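Local coordinates for HpuA (Kingella denitrificans ATCC 33394, PDB 5EC6), which serves as an outer-membrane lipoprotein receptor for haemoglobin and probably takes part in acquiring haem iron from it, at residues C119-T124 with S135-A140; D160-V165 with G169-K174; Y177-L182 with G223-N228; I235-V240 with A298-T303; S248-S253 with T257-G262. All coordinates share one frame; numbering follows the deposited sequence.

Interaction 1 (C119-T124 with S135-A140); sequences CCTNQT and SMQFGA
Q137 reaches C119 through an unusual first torsion (chi1 -106°, well away from a staggered value) and a bend at chi2 (-68°), which together swing its amide off strand 136-142 and up against the C119 backbone. Both ends of the amide are then used. NE2 donates to C119 O at 3.2 Å along an almost straight path (170° at the hydrogen), meeting a lone pair in the carbonyl plane while staying in the plane of the Q137 amide itself. OE1 takes F138 N of its own strand at 3.1 Å, also on a lone pair, and more weakly C119 N. That same C119 N is shared, because it also donates to F138 O at 3.0 Å. Since the amide is held at both its oxygen and its nitrogen, its flip is fixed. T121 adds a methyl: CG2 crosses the Q137 side chain 3.8 Å from NE2. C119 SG comes obliquely to the F138 ring, 3.8 Å from CE1 and 4.8 Å from the centroid, as a sulfur-aromatic contact. The ring packs further on I180 and L182 of strand 174-185. A140 pairs with I117 by backbone bonds, and the contact continues this antiparallel pairing of strands 115-118 and 136-142 into the loop, where the Q137 amide takes over as partner of the C119 backbone.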
# COMPACT_ATOMS: atom_id res chain seq x y z
N CYS A 119 -0.09 3.71 -6.16
CA CYS A 119 1.19 4.36 -5.74
C CYS A 119 2.22 4.44 -6.87
O CYS A 119 2.37 3.48 -7.66
CB CYS A 119 1.88 3.59 -4.65
SG CYS A 119 3.02 4.60 -3.59
N CYS A 120 2.96 5.55 -6.93
CA CYS A 120 4.13 5.62 -7.83
C CYS A 120 5.31 4.91 -7.19
O CYS A 120 6.13 5.52 -6.50
CB CYS A 120 4.50 7.07 -8.15
SG CYS A 120 4.89 8.13 -6.73
N THR A 121 5.40 3.61 -7.40
CA THR A 121 6.39 2.86 -6.68
C THR A 121 7.73 2.91 -7.43
O THR A 121 8.77 2.72 -6.81
CB THR A 121 5.89 1.41 -6.34
OG1 THR A 121 5.73 0.66 -7.55
CG2 THR A 121 4.57 1.48 -5.55
N ASN A 122 7.73 3.21 -8.74
CA ASN A 122 8.74 2.66 -9.65
C ASN A 122 9.98 3.50 -9.90
O ASN A 122 10.87 3.09 -10.65
CB ASN A 122 8.16 2.37 -11.02
CG ASN A 122 7.37 1.09 -11.04
OD1 ASN A 122 6.94 0.58 -10.01
ND2 ASN A 122 7.16 0.55 -12.24
N GLN A 123 10.06 4.68 -9.32
CA GLN A 123 11.08 5.58 -9.81
C GLN A 123 12.15 5.91 -8.76
O GLN A 123 11.88 6.09 -7.56
CB GLN A 123 10.46 6.82 -10.43
N THR A 124 13.37 5.95 -9.27
CA THR A 124 14.57 6.06 -8.45
C THR A 124 14.87 7.53 -8.21
O THR A 124 14.36 8.41 -8.91
CB THR A 124 15.78 5.38 -9.14
OG1 THR A 124 15.43 5.02 -10.49
CG2 THR A 124 16.19 4.13 -8.39
N SER A 135 6.23 -5.15 -2.18
CA SER A 135 5.39 -6.32 -1.96
C SER A 135 3.88 -6.01 -1.80
O SER A 135 3.09 -6.88 -1.43
CB SER A 135 5.81 -7.08 -0.71
OG SER A 135 7.15 -7.55 -0.84
N MET A 136 3.49 -4.81 -2.17
CA MET A 136 2.09 -4.37 -2.08
C MET A 136 1.87 -3.21 -3.00
O MET A 136 2.83 -2.56 -3.46
CB MET A 136 1.71 -4.03 -0.61
CG MET A 136 2.52 -2.92 -0.07
SD MET A 136 1.80 -2.24 1.45
CE MET A 136 0.34 -1.51 0.79
N GLN A 137 0.59 -2.86 -3.18
CA GLN A 137 0.16 -1.65 -3.83
C GLN A 137 -1.03 -1.11 -3.07
O GLN A 137 -1.71 -1.87 -2.36
CB GLN A 137 -0.29 -1.91 -5.29
CG GLN A 137 0.67 -1.46 -6.37
CD GLN A 137 0.85 0.04 -6.50
OE1 GLN A 137 0.46 0.81 -5.66
NE2 GLN A 137 1.52 0.44 -7.55
N PHE A 138 -1.27 0.18 -3.21
CA PHE A 138 -2.52 0.77 -2.71
C PHE A 138 -2.97 1.84 -3.68
O PHE A 138 -2.16 2.36 -4.45
CB PHE A 138 -2.41 1.27 -1.25
CG PHE A 138 -1.60 2.52 -1.06
CD1 PHE A 138 -0.19 2.49 -1.07
CD2 PHE A 138 -2.21 3.73 -0.84
CE1 PHE A 138 0.55 3.63 -0.86
CE2 PHE A 138 -1.47 4.89 -0.70
CZ PHE A 138 -0.10 4.84 -0.69
N GLY A 139 -4.26 2.14 -3.62
CA GLY A 139 -4.84 3.05 -4.58
C GLY A 139 -6.32 3.07 -4.49
O GLY A 139 -6.92 2.83 -3.43
N ALA A 140 -6.95 3.45 -5.62
CA ALA A 140 -8.42 3.58 -5.68
C ALA A 140 -8.88 3.37 -7.08
O ALA A 140 -8.17 3.75 -8.04
CB ALA A 140 -8.87 4.95 -5.22

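Interaction 2 (D160-V165 with G169-K174); sequences DTLQGV and GRPTGK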
# COMPACT_ATOMS: atom_id res chain seq x y z
N ASP A 160 4.90 -16.81 10.61
CA ASP A 160 6.04 -17.52 11.19
C ASP A 160 7.40 -16.82 11.11
O ASP A 160 8.36 -17.23 11.76
CB ASP A 160 6.08 -18.98 10.68
CG ASP A 160 6.28 -19.12 9.23
OD1 ASP A 160 6.54 -18.12 8.51
OD2 ASP A 160 6.14 -20.31 8.78
N THR A 161 7.47 -15.67 10.40
CA THR A 161 8.65 -14.92 10.37
C THR A 161 8.45 -13.45 10.73
O THR A 161 9.30 -12.64 10.43
CB THR A 161 9.29 -15.02 8.98
OG1 THR A 161 8.35 -14.63 8.00
CG2 THR A 161 9.70 -16.50 8.71
N LEU A 162 7.37 -13.19 11.45
CA LEU A 162 7.17 -11.83 12.07
C LEU A 162 8.25 -11.56 13.09
O LEU A 162 8.93 -12.50 13.58
CB LEU A 162 5.80 -11.74 12.70
CG LEU A 162 4.55 -11.62 11.76
CD1 LEU A 162 3.28 -11.82 12.53
CD2 LEU A 162 4.58 -10.32 10.95
N GLN A 163 8.51 -10.29 13.36
CA GLN A 163 9.60 -9.93 14.25
C GLN A 163 9.49 -10.59 15.61
O GLN A 163 8.42 -10.63 16.21
CB GLN A 163 9.75 -8.41 14.42
CG GLN A 163 8.55 -7.69 15.00
CD GLN A 163 8.88 -6.24 15.14
OE1 GLN A 163 8.96 -5.54 14.14
NE2 GLN A 163 9.20 -5.79 16.36
N GLY A 164 10.64 -11.11 16.07
CA GLY A 164 10.70 -11.73 17.41
C GLY A 164 10.41 -13.23 17.37
O GLY A 164 10.71 -13.93 18.34
N VAL A 165 9.80 -13.75 16.31
CA VAL A 165 9.37 -15.16 16.33
C VAL A 165 10.63 -16.03 16.39
O VAL A 165 10.67 -17.08 17.08
CB VAL A 165 8.48 -15.53 15.14
CG1 VAL A 165 8.21 -17.03 15.09
CG2 VAL A 165 7.17 -14.73 15.19
N GLY A 169 9.41 -17.28 19.65
CA GLY A 169 8.34 -18.14 19.22
C GLY A 169 7.02 -17.45 18.94
O GLY A 169 6.06 -18.09 18.53
N ARG A 170 7.02 -16.14 19.17
CA ARG A 170 5.86 -15.29 18.90
C ARG A 170 6.39 -13.92 18.54
O ARG A 170 7.53 -13.61 18.85
CB ARG A 170 5.00 -15.15 20.16
CG ARG A 170 5.65 -14.37 21.29
CD ARG A 170 4.80 -14.28 22.55
NE ARG A 170 5.44 -13.38 23.50
CZ ARG A 170 6.50 -13.68 24.23
NH1 ARG A 170 7.01 -14.91 24.22
NH2 ARG A 170 7.04 -12.77 25.02
N PRO A 171 5.50 -13.06 17.98
CA PRO A 171 5.97 -11.72 17.68
C PRO A 171 6.21 -10.92 18.95
O PRO A 171 5.40 -11.00 19.92
CB PRO A 171 4.83 -11.13 16.85
CG PRO A 171 4.10 -12.31 16.30
CD PRO A 171 4.21 -13.36 17.37
N THR A 172 7.27 -10.14 18.92
CA THR A 172 7.65 -9.26 20.05
C THR A 172 8.17 -7.90 19.59
O THR A 172 8.59 -7.73 18.45
CB THR A 172 8.75 -9.91 20.94
OG1 THR A 172 9.99 -10.04 20.19
CG2 THR A 172 8.30 -11.30 21.43
N GLY A 173 8.17 -6.94 20.48
CA GLY A 173 8.80 -5.67 20.23
C GLY A 173 7.91 -4.70 19.46
O GLY A 173 6.73 -4.77 19.55
N LYS A 174 8.55 -3.79 18.76
CA LYS A 174 7.85 -2.69 18.12
C LYS A 174 8.44 -2.46 16.72
O LYS A 174 9.59 -2.76 16.46
CB LYS A 174 7.92 -1.40 18.95
CG LYS A 174 6.98 -1.43 20.15
CD LYS A 174 7.12 -0.21 21.06
CE LYS A 174 6.61 1.07 20.40
NZ LYS A 174 6.59 2.26 21.31
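Q163 meets the 169-174 segment through its side-chain amide, whose NE2 donates to two backbone carbonyls at once: T172 O at 2.9 Å and K174 O at 3.1 Å. Its chi1 of 60° puts CG between the backbone N and the carbonyl carbon, and the extended chain beyond (chi2 178°) carries NE2 to both acceptors. These lie close to the amide plane of Q163, but T172 O receives NE2 in its own carbonyl plane, whereas K174 O is approached from above its plane. The Q163 backbone adds a third link: its O accepts T172 N at 3.0 Å, and P171 CA leans on that oxygen in a CA-H...O contact. Beside this polar patch, the P171 ring touches two aliphatic groups, CG against L162 CD1 and CD against V165 CG2, 3.9 Å each. The two segments are the arms of a loop between strands 148-154 and 174-185, with the short helix 165-168 at its tip. A type II turn from L162 to V165 leads into the helix, with G164 at the N-cap. G169, with positive phi, leaves it, its N bonded to V165 O at 2.9 Å. G164 CA packs 3.3 Å from T172 OG1, a hydroxyl held in turn by A309 O. Farther out, N217 OD1 takes G173 N, and the K174 ammonium forms a salt bridge with D315 and a hydrogen bond to S317 O.

Interaction 3 (Y177-L182 with G223-N228); sequences YEVIGL and GTIVGN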
# COMPACT_ATOMS: atom_id res chain seq x y z
N TYR A 177 6.44 2.45 10.88
CA TYR A 177 6.22 2.47 9.44
C TYR A 177 5.99 3.93 8.99
O TYR A 177 5.38 4.72 9.70
CB TYR A 177 5.02 1.61 9.05
CG TYR A 177 5.17 0.14 9.38
CD1 TYR A 177 4.93 -0.33 10.68
CD2 TYR A 177 5.55 -0.77 8.41
CE1 TYR A 177 5.13 -1.65 11.01
CE2 TYR A 177 5.71 -2.09 8.70
CZ TYR A 177 5.53 -2.55 10.00
OH TYR A 177 5.69 -3.89 10.32
N GLU A 178 6.49 4.23 7.80
CA GLU A 178 6.39 5.54 7.18
C GLU A 178 5.40 5.33 6.06
O GLU A 178 5.68 4.54 5.16
CB GLU A 178 7.78 5.94 6.66
CG GLU A 178 7.87 7.35 6.06
CD GLU A 178 9.31 7.84 5.99
OE1 GLU A 178 10.17 7.46 6.86
OE2 GLU A 178 9.63 8.61 5.02
N VAL A 179 4.26 6.03 6.10
CA VAL A 179 3.11 5.66 5.27
C VAL A 179 2.56 6.89 4.51
O VAL A 179 2.78 8.05 4.92
CB VAL A 179 1.95 4.98 6.06
CG1 VAL A 179 2.48 3.79 6.86
CG2 VAL A 179 1.19 5.91 6.96
N ILE A 180 1.76 6.58 3.52
CA ILE A 180 0.96 7.60 2.82
C ILE A 180 -0.49 7.15 2.80
O ILE A 180 -0.79 5.98 2.58
CB ILE A 180 1.47 7.76 1.38
CG1 ILE A 180 2.92 8.27 1.35
CG2 ILE A 180 0.55 8.70 0.59
CD1 ILE A 180 3.60 7.93 0.06
N GLY A 181 -1.38 8.11 3.05
CA GLY A 181 -2.82 7.94 2.92
C GLY A 181 -3.35 8.56 1.65
O GLY A 181 -2.78 9.56 1.17
N LEU A 182 -4.38 7.92 1.13
CA LEU A 182 -5.01 8.31 -0.14
C LEU A 182 -6.51 8.37 0.05
O LEU A 182 -7.15 7.44 0.56
CB LEU A 182 -4.65 7.31 -1.22
CG LEU A 182 -5.50 7.41 -2.51
CD1 LEU A 182 -4.92 8.58 -3.25
CD2 LEU A 182 -5.45 6.13 -3.35
N GLY A 223 -0.89 5.87 15.54
CA GLY A 223 -0.28 6.86 14.69
C GLY A 223 -1.31 7.70 13.96
O GLY A 223 -2.50 7.53 14.14
N THR A 224 -0.83 8.64 13.14
CA THR A 224 -1.66 9.62 12.48
C THR A 224 -1.26 9.78 11.04
O THR A 224 -0.07 9.99 10.73
CB THR A 224 -1.54 10.99 13.20
OG1 THR A 224 -2.03 10.85 14.54
CG2 THR A 224 -2.36 12.06 12.47
N ILE A 225 -2.26 9.73 10.18
CA ILE A 225 -2.09 10.07 8.78
C ILE A 225 -2.39 11.59 8.65
O ILE A 225 -3.52 12.02 8.90
CB ILE A 225 -3.00 9.25 7.90
CG1 ILE A 225 -2.61 7.76 7.98
CG2 ILE A 225 -2.85 9.68 6.42
CD1 ILE A 225 -3.57 6.84 7.32
N VAL A 226 -1.36 12.33 8.29
CA VAL A 226 -1.39 13.82 8.36
C VAL A 226 -2.08 14.44 7.13
O VAL A 226 -1.67 14.22 6.01
CB VAL A 226 0.05 14.32 8.49
CG1 VAL A 226 0.08 15.86 8.56
CG2 VAL A 226 0.68 13.76 9.73
N GLY A 227 -3.10 15.24 7.40
CA GLY A 227 -3.87 15.90 6.39
C GLY A 227 -3.31 17.24 5.91
O GLY A 227 -2.24 17.68 6.35
N ASN A 228 -4.08 17.82 4.98
CA ASN A 228 -3.73 19.11 4.37
C ASN A 228 -4.98 19.59 3.64
O ASN A 228 -6.06 19.01 3.75
CB ASN A 228 -2.55 18.94 3.43
CG ASN A 228 -2.76 17.83 2.41
OD1 ASN A 228 -3.64 17.93 1.59
ND2 ASN A 228 -2.00 16.70 2.55
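V179 and G181 meet I225 inside a beta barrel. Strands 174-185, 208-215, 220-225, 235-243, 246-253, 256-265, 283-289 and 298-308 pair antiparallel in turn, and the last closes back on the first. Strands 174-185 and 220-225 are not direct neighbours in this ring, since 208-215 pairs with both, and no hydrogen bond joins the two segments; what links them is apolar packing in the interior. Along strand 174-185, E178 pairs through its backbone with T303 of strand 298-308, on the other side of the strand. V179 is the first residue to face I225, with its methyl CG2 4.3 Å from I225 CG1, a loose van der Waals approach. Its own backbone is tied to S210 of the intervening strand 208-215. I180 points its CB the other way, and its side chain packs on A130 and L131 outside the contact. G181 then carries the closest approach. With no side chain between, the I225 branch CG2 lies directly on its backbone. The torsion of I225 sorts the two branches: at chi1 -65° CG1 lies beside the backbone N and meets V179, while CG2 sits anti to that N and reaches G181. L182 again has its CB pointing away from I225, and its side chain packs on S299 and A140. I225 also touches F300 and S192, which makes it a shared element of the barrel core. At the contact itself, I225 CG2 lies 3.9 Å from G181 CA and 4.0 Å from G181 N.

Interaction 4 (I235-V240 with A298-T303); sequences IEMRDV and ASFGGT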
# COMPACT_ATOMS: atom_id res chain seq x y z
N ILE A 235 -6.16 11.63 9.85
CA ILE A 235 -6.83 10.43 10.36
C ILE A 235 -5.99 9.90 11.52
O ILE A 235 -4.83 9.51 11.33
CB ILE A 235 -6.96 9.33 9.28
CG1 ILE A 235 -7.82 9.81 8.11
CG2 ILE A 235 -7.52 8.06 9.89
CD1 ILE A 235 -7.79 8.88 6.89
N GLU A 236 -6.54 9.97 12.71
CA GLU A 236 -5.85 9.52 13.91
C GLU A 236 -6.30 8.11 14.29
O GLU A 236 -7.47 7.87 14.50
CB GLU A 236 -6.09 10.47 15.08
CG GLU A 236 -5.32 10.06 16.32
CD GLU A 236 -5.29 11.10 17.43
OE1 GLU A 236 -5.96 12.14 17.29
OE2 GLU A 236 -4.53 10.88 18.40
N MET A 237 -5.35 7.19 14.40
CA MET A 237 -5.71 5.82 14.89
C MET A 237 -6.10 5.93 16.33
O MET A 237 -5.42 6.62 17.10
CB MET A 237 -4.51 4.89 14.73
CG MET A 237 -4.07 4.75 13.28
SD MET A 237 -5.30 3.93 12.26
CE MET A 237 -4.57 4.15 10.63
N ARG A 238 -7.22 5.31 16.71
CA ARG A 238 -7.75 5.38 18.06
C ARG A 238 -7.60 4.10 18.87
O ARG A 238 -7.09 4.13 20.00
CB ARG A 238 -9.20 5.84 18.05
CG ARG A 238 -9.36 7.31 17.59
CD ARG A 238 -8.74 8.29 18.54
NE ARG A 238 -9.03 9.66 18.18
CZ ARG A 238 -8.72 10.73 18.90
NH1 ARG A 238 -8.11 10.61 20.07
NH2 ARG A 238 -9.05 11.95 18.46
N ASP A 239 -8.17 3.00 18.42
CA ASP A 239 -7.99 1.73 19.13
C ASP A 239 -7.96 0.65 18.07
O ASP A 239 -8.99 0.28 17.51
CB ASP A 239 -9.13 1.44 20.09
CG ASP A 239 -8.80 0.24 21.00
OD1 ASP A 239 -7.64 -0.18 21.01
OD2 ASP A 239 -9.68 -0.19 21.74
N VAL A 240 -6.75 0.23 17.76
CA VAL A 240 -6.52 -0.73 16.71
C VAL A 240 -5.74 -1.92 17.27
O VAL A 240 -4.65 -1.76 17.76
CB VAL A 240 -5.78 -0.06 15.54
CG1 VAL A 240 -5.50 -1.07 14.43
CG2 VAL A 240 -6.60 1.10 14.96
N ALA A 298 -10.44 6.06 2.99
CA ALA A 298 -8.99 6.14 2.64
C ALA A 298 -8.42 4.75 2.46
O ALA A 298 -8.85 3.80 3.13
CB ALA A 298 -8.20 6.84 3.71
N SER A 299 -7.42 4.65 1.61
CA SER A 299 -6.44 3.56 1.69
C SER A 299 -5.08 4.11 2.10
O SER A 299 -4.83 5.30 2.06
CB SER A 299 -6.36 2.79 0.37
OG SER A 299 -5.97 3.66 -0.70
N PHE A 300 -4.19 3.23 2.54
CA PHE A 300 -2.87 3.65 2.94
C PHE A 300 -1.88 2.51 2.73
O PHE A 300 -2.26 1.33 2.70
CB PHE A 300 -2.81 4.18 4.39
CG PHE A 300 -3.16 3.15 5.43
CD1 PHE A 300 -4.47 2.99 5.87
CD2 PHE A 300 -2.16 2.42 6.05
CE1 PHE A 300 -4.78 2.04 6.81
CE2 PHE A 300 -2.48 1.45 7.00
CZ PHE A 300 -3.77 1.29 7.38
N GLY A 301 -0.60 2.89 2.58
CA GLY A 301 0.47 1.92 2.49
C GLY A 301 1.77 2.56 2.86
O GLY A 301 1.94 3.81 2.80
N GLY A 302 2.74 1.72 3.22
CA GLY A 302 4.05 2.24 3.52
C GLY A 302 5.04 1.18 3.93
O GLY A 302 4.76 -0.01 3.82
N THR A 303 6.20 1.66 4.35
CA THR A 303 7.38 0.83 4.55
C THR A 303 7.85 0.93 5.99
O THR A 303 7.71 1.96 6.65
CB THR A 303 8.54 1.26 3.58
OG1 THR A 303 8.87 2.65 3.77
CG2 THR A 303 8.14 0.98 2.14
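I235 and A298 meet methyl to methyl, CD1 against CB at 3.8 Å, although their backbones are far apart (9.1 Å between CA atoms). The extended second torsion of I235 (chi2 170°) is what carries CD1 across that separation. Two residues on, M237 makes the second touch. Its CB is not aimed at the other segment, but chi1 (-60°) sets CG beside the backbone N and the bend at chi2 (-66°) brings the terminal methyl CE to the F300 ring. CE stands 4.4 Å from CE1 and meets the ring obliquely, a loose contact. No hydrogen bond crosses between the segments, and the touching groups are all buried. Outside the contact the strand changes character: R238 and D239 both face T250 in a classic beta bulge, and the chain turns a corner at D239. These two segments belong to strands on opposite sides of the eight-stranded barrel, so their side chains bridge its interior. The space around them is filled from several strands: F300 also packs on L212 of strand 208-215, M237 on L212 and on L221 of strand 220-225, I235 on A251 of strand 246-253, and both I235 and A298 on R183 of strand 174-185.

Interaction 5 (S248-S253 with T257-G262); sequences SGTASS and TGQVSG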
# COMPACT_ATOMS: atom_id res chain seq x y z
N SER A 248 -7.32 -4.42 13.01
CA SER A 248 -8.60 -3.78 12.79
C SER A 248 -8.96 -2.97 14.04
O SER A 248 -8.48 -3.26 15.14
CB SER A 248 -9.70 -4.81 12.54
OG SER A 248 -9.85 -5.56 13.69
N GLY A 249 -9.76 -1.97 13.82
CA GLY A 249 -10.27 -1.15 14.93
C GLY A 249 -10.80 0.18 14.44
O GLY A 249 -11.40 0.27 13.36
N THR A 250 -10.61 1.23 15.26
CA THR A 250 -11.21 2.52 15.00
C THR A 250 -10.17 3.62 14.82
O THR A 250 -9.05 3.56 15.36
CB THR A 250 -12.16 2.95 16.14
OG1 THR A 250 -11.46 2.90 17.36
CG2 THR A 250 -13.37 2.06 16.16
N ALA A 251 -10.55 4.61 14.02
CA ALA A 251 -9.81 5.84 13.82
C ALA A 251 -10.79 6.98 13.76
O ALA A 251 -11.99 6.75 13.63
CB ALA A 251 -8.97 5.77 12.53
N SER A 252 -10.28 8.22 13.89
CA SER A 252 -11.13 9.41 13.83
C SER A 252 -10.60 10.37 12.82
O SER A 252 -9.36 10.47 12.58
CB SER A 252 -11.21 10.10 15.20
OG SER A 252 -9.94 10.47 15.65
N SER A 253 -11.52 11.14 12.25
CA SER A 253 -11.14 12.22 11.37
C SER A 253 -12.23 13.26 11.39
O SER A 253 -13.37 12.95 11.09
CB SER A 253 -10.94 11.68 9.96
OG SER A 253 -10.40 12.68 9.10
N THR A 257 -15.95 8.73 13.13
CA THR A 257 -15.25 7.48 13.47
C THR A 257 -15.23 6.61 12.22
O THR A 257 -16.27 6.40 11.59
CB THR A 257 -15.95 6.73 14.60
OG1 THR A 257 -15.89 7.55 15.77
CG2 THR A 257 -15.27 5.38 14.95
N GLY A 258 -14.05 6.08 11.92
CA GLY A 258 -13.93 5.13 10.80
C GLY A 258 -13.41 3.80 11.27
O GLY A 258 -12.73 3.69 12.27
N GLN A 259 -13.76 2.76 10.52
CA GLN A 259 -13.29 1.43 10.77
C GLN A 259 -11.99 1.17 10.01
O GLN A 259 -11.94 1.34 8.80
CB GLN A 259 -14.39 0.44 10.35
CG GLN A 259 -15.73 0.66 11.06
CD GLN A 259 -15.60 0.65 12.58
OE1 GLN A 259 -15.02 -0.28 13.13
NE2 GLN A 259 -16.06 1.70 13.25
N VAL A 260 -10.95 0.80 10.74
CA VAL A 260 -9.62 0.50 10.18
C VAL A 260 -9.57 -1.02 9.94
O VAL A 260 -9.98 -1.82 10.79
CB VAL A 260 -8.53 0.89 11.15
CG1 VAL A 260 -7.17 0.50 10.60
CG2 VAL A 260 -8.63 2.40 11.50
N SER A 261 -9.12 -1.41 8.74
CA SER A 261 -8.86 -2.80 8.42
C SER A 261 -7.60 -2.85 7.61
O SER A 261 -7.48 -2.17 6.61
CB SER A 261 -10.01 -3.36 7.58
OG SER A 261 -9.81 -4.74 7.43
N GLY A 262 -6.64 -3.66 8.04
CA GLY A 262 -5.41 -3.74 7.30
C GLY A 262 -4.51 -4.87 7.72
O GLY A 262 -4.93 -5.76 8.45
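A251 and V260 form the tight side of this contact, the V260 branch CG2 pressing on A251 CB at 3.5 Å. That branch lies anti to the V260 carbonyl carbon, with CG1 anti to the backbone N (chi1 177°), and the pair faces the barrel interior, where V260 also touches M237. The backbone beneath is fully hydrogen-bonded at two pairs. G249 and V260 form one, with V260 N to G249 O at 2.7 Å and the reciprocal bond from G249 N to V260 O. A251 and G258 form the next, again bonded in both directions. Together they define the antiparallel beta hairpin of strands 246-253 and 256-265, in which segments 248-253 and 257-262 run at 139° to each other. The other face carries S248, T250, S252, T257, Q259 and S261 and is more open to solvent. Packing there is looser: T250 CG2 lies 4.0 Å from T257 CG2, the two side chains crossing obliquely. Q259 lies alongside T250, pointing the same way, in one of its two conformers. Farther along this outer face, S252 OG accepts a hydrogen bond from R238 NE of the preceding strand.

Interactions 3, 4 and 5 share the C-terminal barrel. The centres of 3 and 4 are about 7 Å apart, as are those of 4 and 5. Backbone pairing ties them together: I225 N of interaction 3 meets I235 O of interaction 4 at 2.8 Å, and E236 N of interaction 4 meets S252 O of interaction 5 at 2.9 Å. Interaction 1, centred about 15 Å from interaction 3, packs outside the barrel wall, where G139 CA lies 3.4 Å from L182 CD2. Interaction 2 stands apart, its centre more than 20 Å from every other, yet its chain runs straight on into strand 174-185. The structure is of the apo receptor, without haemoglobin.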